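Local coordinates for protein arginine N-methyltransferase SFM1 (Saccharomyces cerevisiae, PDB 5C74) that uses S-adenosyl-L-methionine to place a single methyl group on one arginine of ribosomal protein S3, at residues 1-5 / 144-148; 60-64 / 124-128. All coordinates share one frame; numbering follows the deposited sequence.

Contact 1: residues 1-5 / 144-148; sequences MKYII and IRTTQ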
loop_
_atom_site.group_PDB
_atom_site.type_symbol
_atom_site.label_atom_id
_atom_site.label_comp_id
_atom_site.label_asym_id
_atom_site.label_seq_id
_atom_site.Cartn_x
_atom_site.Cartn_y
_atom_site.Cartn_z
ATOM N N MET A 1 26.730 -0.948 -6.547
ATOM C CA MET A 1 25.567 -0.329 -7.183
ATOM C C MET A 1 24.585 0.168 -6.135
ATOM O O MET A 1 24.401 -0.451 -5.089
ATOM C CB MET A 1 24.873 -1.324 -8.127
ATOM C CG MET A 1 23.679 -0.757 -8.906
ATOM S SD MET A 1 24.141 0.258 -10.332
ATOM C CE MET A 1 24.078 -0.912 -11.674
ATOM N N LYS A 2 23.945 1.294 -6.418
ATOM C CA LYS A 2 22.902 1.787 -5.542
ATOM C C LYS A 2 21.597 1.805 -6.314
ATOM O O LYS A 2 21.609 1.857 -7.538
ATOM C CB LYS A 2 23.253 3.162 -5.012
ATOM C CG LYS A 2 24.447 3.104 -4.057
ATOM C CD LYS A 2 25.007 4.472 -3.771
ATOM C CE LYS A 2 26.473 4.509 -4.146
ATOM N NZ LYS A 2 26.683 4.453 -5.615
ATOM N N TYR A 3 20.481 1.748 -5.593
ATOM C CA TYR A 3 19.184 1.516 -6.211
ATOM C C TYR A 3 18.225 2.642 -5.886
ATOM O O TYR A 3 18.129 3.061 -4.739
ATOM C CB TYR A 3 18.621 0.187 -5.739
ATOM C CG TYR A 3 19.531 -0.931 -6.165
ATOM C CD1 TYR A 3 19.428 -1.477 -7.437
ATOM C CD2 TYR A 3 20.545 -1.383 -5.326
ATOM C CE1 TYR A 3 20.292 -2.482 -7.853
ATOM C CE2 TYR A 3 21.417 -2.386 -5.736
ATOM C CZ TYR A 3 21.274 -2.928 -7.001
ATOM O OH TYR A 3 22.137 -3.910 -7.421
ATOM N N ILE A 4 17.526 3.129 -6.902
ATOM C CA ILE A 4 16.538 4.181 -6.695
ATOM C C ILE A 4 15.183 3.650 -7.145
ATOM O O ILE A 4 15.043 3.162 -8.257
ATOM C CB ILE A 4 16.897 5.468 -7.483
ATOM C CG1 ILE A 4 18.273 5.998 -7.048
ATOM C CG2 ILE A 4 15.815 6.558 -7.307
ATOM C CD1 ILE A 4 18.845 7.067 -7.984
ATOM N N ILE A 5 14.182 3.729 -6.276
ATOM C CA ILE A 5 12.845 3.280 -6.653
ATOM C C ILE A 5 11.903 4.456 -6.583
ATOM O O ILE A 5 11.766 5.072 -5.533
ATOM C CB ILE A 5 12.316 2.157 -5.721
ATOM C CG1 ILE A 5 13.221 0.924 -5.780
ATOM C CG2 ILE A 5 10.883 1.784 -6.100
ATOM C CD1 ILE A 5 12.867 -0.124 -4.755
ATOM N N ILE A 144 16.386 -6.474 -8.019
ATOM C CA ILE A 144 17.555 -5.979 -7.313
ATOM C C ILE A 144 18.507 -7.131 -7.004
ATOM O O ILE A 144 19.713 -6.988 -7.183
ATOM C CB ILE A 144 17.154 -5.215 -6.038
ATOM C CG1 ILE A 144 16.483 -3.902 -6.470
ATOM C CG2 ILE A 144 18.396 -4.953 -5.142
ATOM C CD1 ILE A 144 16.065 -2.992 -5.346
ATOM N N ARG A 145 17.982 -8.288 -6.596
ATOM C CA ARG A 145 18.875 -9.431 -6.373
ATOM C C ARG A 145 19.596 -9.794 -7.669
ATOM O O ARG A 145 20.795 -10.078 -7.678
ATOM C CB ARG A 145 18.113 -10.655 -5.848
ATOM C CG ARG A 145 18.982 -11.892 -5.709
ATOM C CD ARG A 145 18.254 -12.990 -4.947
ATOM N NE ARG A 145 18.099 -12.607 -3.558
ATOM C CZ ARG A 145 19.035 -12.817 -2.641
ATOM N NH1 ARG A 145 20.167 -13.433 -2.973
ATOM N NH2 ARG A 145 18.833 -12.430 -1.397
ATOM N N THR A 146 18.850 -9.791 -8.762
ATOM C CA THR A 146 19.405 -10.137 -10.055
ATOM C C THR A 146 20.491 -9.155 -10.447
ATOM O O THR A 146 21.549 -9.552 -10.931
ATOM C CB THR A 146 18.320 -10.172 -11.142
ATOM O OG1 THR A 146 17.364 -11.202 -10.829
ATOM C CG2 THR A 146 18.951 -10.451 -12.507
ATOM N N THR A 147 20.237 -7.876 -10.215
ATOM C CA THR A 147 21.222 -6.860 -10.562
ATOM C C THR A 147 22.510 -7.036 -9.748
ATOM O O THR A 147 23.625 -6.858 -10.268
ATOM C CB THR A 147 20.633 -5.455 -10.362
ATOM O OG1 THR A 147 19.549 -5.277 -11.285
ATOM C CG2 THR A 147 21.720 -4.394 -10.632
ATOM N N GLN A 148 22.363 -7.396 -8.475
ATOM C CA GLN A 148 23.522 -7.657 -7.625
ATOM C C GLN A 148 24.348 -8.825 -8.165
ATOM O O GLN A 148 25.581 -8.779 -8.195
ATOM C CB GLN A 148 23.078 -7.939 -6.185
ATOM C CG GLN A 148 22.511 -6.727 -5.482
ATOM C CD GLN A 148 23.605 -5.806 -4.985
ATOM O OE1 GLN A 148 23.893 -4.777 -5.596
ATOM N NE2 GLN A 148 24.232 -6.181 -3.882
HETATM O O HOH W 1 24.366 -2.650 -3.457
HETATM O O HOH W 2 26.629 -3.562 -5.455
#

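Contact 2: residues 60-64 / 124-128; sequences KDLKG and YPNLL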
loop_
_atom_site.group_PDB
_atom_site.type_symbol
_atom_site.label_atom_id
_atom_site.label_comp_id
_atom_site.label_asym_id
_atom_site.label_seq_id
_atom_site.Cartn_x
_atom_site.Cartn_y
_atom_site.Cartn_z
ATOM N N LYS A 60 11.408 14.579 -3.564
ATOM C CA LYS A 60 12.105 15.050 -4.767
ATOM C C LYS A 60 12.317 13.906 -5.757
ATOM O O LYS A 60 12.317 12.744 -5.361
ATOM C CB LYS A 60 13.463 15.656 -4.405
ATOM C CG LYS A 60 13.384 16.858 -3.464
ATOM C CD LYS A 60 14.764 17.468 -3.281
ATOM C CE LYS A 60 14.738 18.601 -2.262
ATOM N NZ LYS A 60 14.310 18.161 -0.891
ATOM N N ASP A 61 12.541 14.214 -7.032
ATOM C CA ASP A 61 12.830 13.129 -7.960
ATOM C C ASP A 61 14.300 12.736 -7.850
ATOM O O ASP A 61 15.037 13.266 -7.007
ATOM C CB ASP A 61 12.445 13.493 -9.407
ATOM C CG ASP A 61 13.341 14.563 -10.042
ATOM O OD1 ASP A 61 14.444 14.877 -9.538
ATOM O OD2 ASP A 61 12.926 15.085 -11.098
ATOM N N LEU A 62 14.738 11.826 -8.710
ATOM C CA LEU A 62 16.055 11.221 -8.531
ATOM C C LEU A 62 17.175 12.254 -8.620
ATOM O O LEU A 62 18.249 12.064 -8.044
ATOM C CB LEU A 62 16.274 10.091 -9.554
ATOM C CG LEU A 62 16.525 10.427 -11.031
ATOM C CD1 LEU A 62 16.911 9.161 -11.784
ATOM C CD2 LEU A 62 15.337 11.093 -11.718
ATOM N N LYS A 63 16.925 13.359 -9.310
ATOM C CA LYS A 63 17.941 14.396 -9.448
ATOM C C LYS A 63 18.014 15.304 -8.220
ATOM O O LYS A 63 18.866 16.185 -8.148
ATOM C CB LYS A 63 17.691 15.220 -10.711
ATOM C CG LYS A 63 18.213 14.528 -11.978
ATOM C CD LYS A 63 19.747 14.558 -12.025
ATOM C CE LYS A 63 20.245 15.932 -12.462
ATOM N NZ LYS A 63 21.729 16.035 -12.408
ATOM N N GLY A 64 17.137 15.076 -7.244
ATOM C CA GLY A 64 17.190 15.823 -5.988
ATOM C C GLY A 64 17.764 14.999 -4.840
ATOM O O GLY A 64 17.908 15.467 -3.711
ATOM N N TYR A 124 15.500 14.738 -18.262
ATOM C CA TYR A 124 16.955 14.636 -18.089
ATOM C C TYR A 124 17.598 13.837 -19.224
ATOM O O TYR A 124 18.040 12.703 -19.018
ATOM C CB TYR A 124 17.269 13.987 -16.735
ATOM C CG TYR A 124 16.557 14.670 -15.582
ATOM C CD1 TYR A 124 16.846 15.990 -15.258
ATOM C CD2 TYR A 124 15.599 14.000 -14.821
ATOM C CE1 TYR A 124 16.192 16.632 -14.209
ATOM C CE2 TYR A 124 14.947 14.635 -13.758
ATOM C CZ TYR A 124 15.247 15.949 -13.465
ATOM O OH TYR A 124 14.616 16.597 -12.417
ATOM N N PRO A 125 17.655 14.434 -20.428
ATOM C CA PRO A 125 18.048 13.654 -21.607
ATOM C C PRO A 125 19.500 13.162 -21.582
ATOM O O PRO A 125 19.793 12.177 -22.253
ATOM C CB PRO A 125 17.801 14.628 -22.770
ATOM C CG PRO A 125 17.744 15.980 -22.159
ATOM C CD PRO A 125 17.192 15.786 -20.783
ATOM N N ASN A 126 20.374 13.807 -20.814
ATOM C CA ASN A 126 21.766 13.360 -20.684
ATOM C C ASN A 126 21.985 12.283 -19.621
ATOM O O ASN A 126 23.068 11.702 -19.516
ATOM C CB ASN A 126 22.663 14.546 -20.344
ATOM C CG ASN A 126 22.651 15.607 -21.411
ATOM O OD1 ASN A 126 22.591 15.303 -22.601
ATOM N ND2 ASN A 126 22.714 16.866 -20.993
ATOM N N LEU A 127 20.968 12.026 -18.812
ATOM C CA LEU A 127 21.194 11.284 -17.566
ATOM C C LEU A 127 21.184 9.751 -17.672
ATOM O O LEU A 127 22.077 9.079 -17.147
ATOM C CB LEU A 127 20.144 11.710 -16.536
ATOM C CG LEU A 127 20.226 11.030 -15.176
ATOM C CD1 LEU A 127 21.543 11.360 -14.501
ATOM C CD2 LEU A 127 19.024 11.452 -14.302
ATOM N N LEU A 128 20.170 9.198 -18.330
ATOM C CA LEU A 128 19.863 7.775 -18.180
ATOM C C LEU A 128 20.254 6.907 -19.375
ATOM O O LEU A 128 20.200 7.345 -20.522
ATOM C CB LEU A 128 18.362 7.598 -17.924
ATOM C CG LEU A 128 17.846 8.416 -16.745
ATOM C CD1 LEU A 128 16.355 8.629 -16.871
ATOM C CD2 LEU A 128 18.177 7.692 -15.470
#

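Contact 1: residues 1-5 / 144-148
Y3 reaches out from strand 2-5 onto helix 144-148 and meets I144 along its base and ring, then T147 and Q148 near its tip. Its CB and CG lie against I144 CD1, both at 4.1 Å. Y3 CG is anti to the carbonyl carbon, which sets the ring alongside I144 as the two side chains pass one another. CD1 touches I144 CG1 at 3.9 Å, while I144 CG2 stands over the centre of one ring face, a CH-pi contact 3.9 Å from the centroid of the Y3 ring and 8° off its normal. Farther out, CE1 meets T147 CG2 in the ring plane. At the tip, Y3 OH gives its proton to Q148 OE1 (2.7 Å), at the ring edge and in the carbonyl plane on a lone pair, with a C=O...O angle of 117°. Ring and amide planes are steeply inclined to each other. Q148 gets there by a bend at chi2 that turns its amide toward the hydroxyl. The same OE1 also accepts from two waters: water 1 bridges it to M1 O, and water 2 links it to M1 N, so three donors converge on this amide oxygen, two of them waters that also tie it to M1. T147 OG1 turns instead to A143 O in its own helix. Further along the strand, I5 CD1 meets I144 CD1. The strand 2-5 and helix 144-148 segments run nearly antiparallel (156°), the packing of a helix against a strand of the central parallel sheet in the alpha/beta fold of SPOUT methyltransferases.

Contact 2: residues 60-64 / 124-128
Y124 meets D61 through the one polar bond between the two loops. Y124 OH donates to D61 OD2 at 2.6 Å, on the syn lone pair of that oxygen and at the edge of the ring, with carboxylate and ring planes 78° apart. The other carboxylate oxygen works inside its own loop: D61 OD1 accepts from K63 N (2.9 Å), which comes from above the carboxylate plane, closing an Asx turn. Placing CG between backbone N and carbonyl carbon (chi1 70°) lets D61 serve both donors, and its split use holds the carboxylate against rotation.

The aliphatic-aromatic contact comes from K63, whose CG sits over the centre of one Y124 face, a CH-pi contact 3.5 Å from the ring centroid and 8° off the normal. Bends at chi2 and chi3 then carry the lysine chain off the ring, and K63 CD passes L127 CD2 at 3.9 Å. In place of Y124, a leucine would probably leave D61 OD2 without its hydroxyl donor and K63 CG without a flat face to lie on.

The purely apolar packing centres on L62. Its CD1 meets L127 CD2 tip to tip at 4.0 Å and also reaches L128 CD2 (4.2 Å), and its CD2 approaches Y124 CE2. L120 of helix 116-123 touches both L62 and L128, so this cluster continues inward, while K63 lies on the exposed side. Within segment 124-128 a backbone bond from L127 N to Y124 O turns the chain as it leaves that helix. The arrangement is a packing of two loops, an Asx turn after strand 56-57 against the helix-to-strand connection that leads into edge strand 128-131 of the parallel sheet.

Contact 1 is the deeper of the two, its centre about 7 Å from the centre of the chain, whereas contact 2 lies about 18 Å out and is only partly buried. The first joins a helix to an inner strand of the parallel sheet; the second joins the loop after strand 56-57 to the turn running into strand 128-131, the sheet's outermost strands within this chain. Both have a tyrosine hydroxyl donating at its tip while an aliphatic carbon lies over its ring, but the acceptor is a neutral, water-linked amide in contact 1 and a carboxylate in contact 2. Their centres are about 17 Å apart, yet they touch, I4 CG2 packing on L62 CB at 4.2 Å.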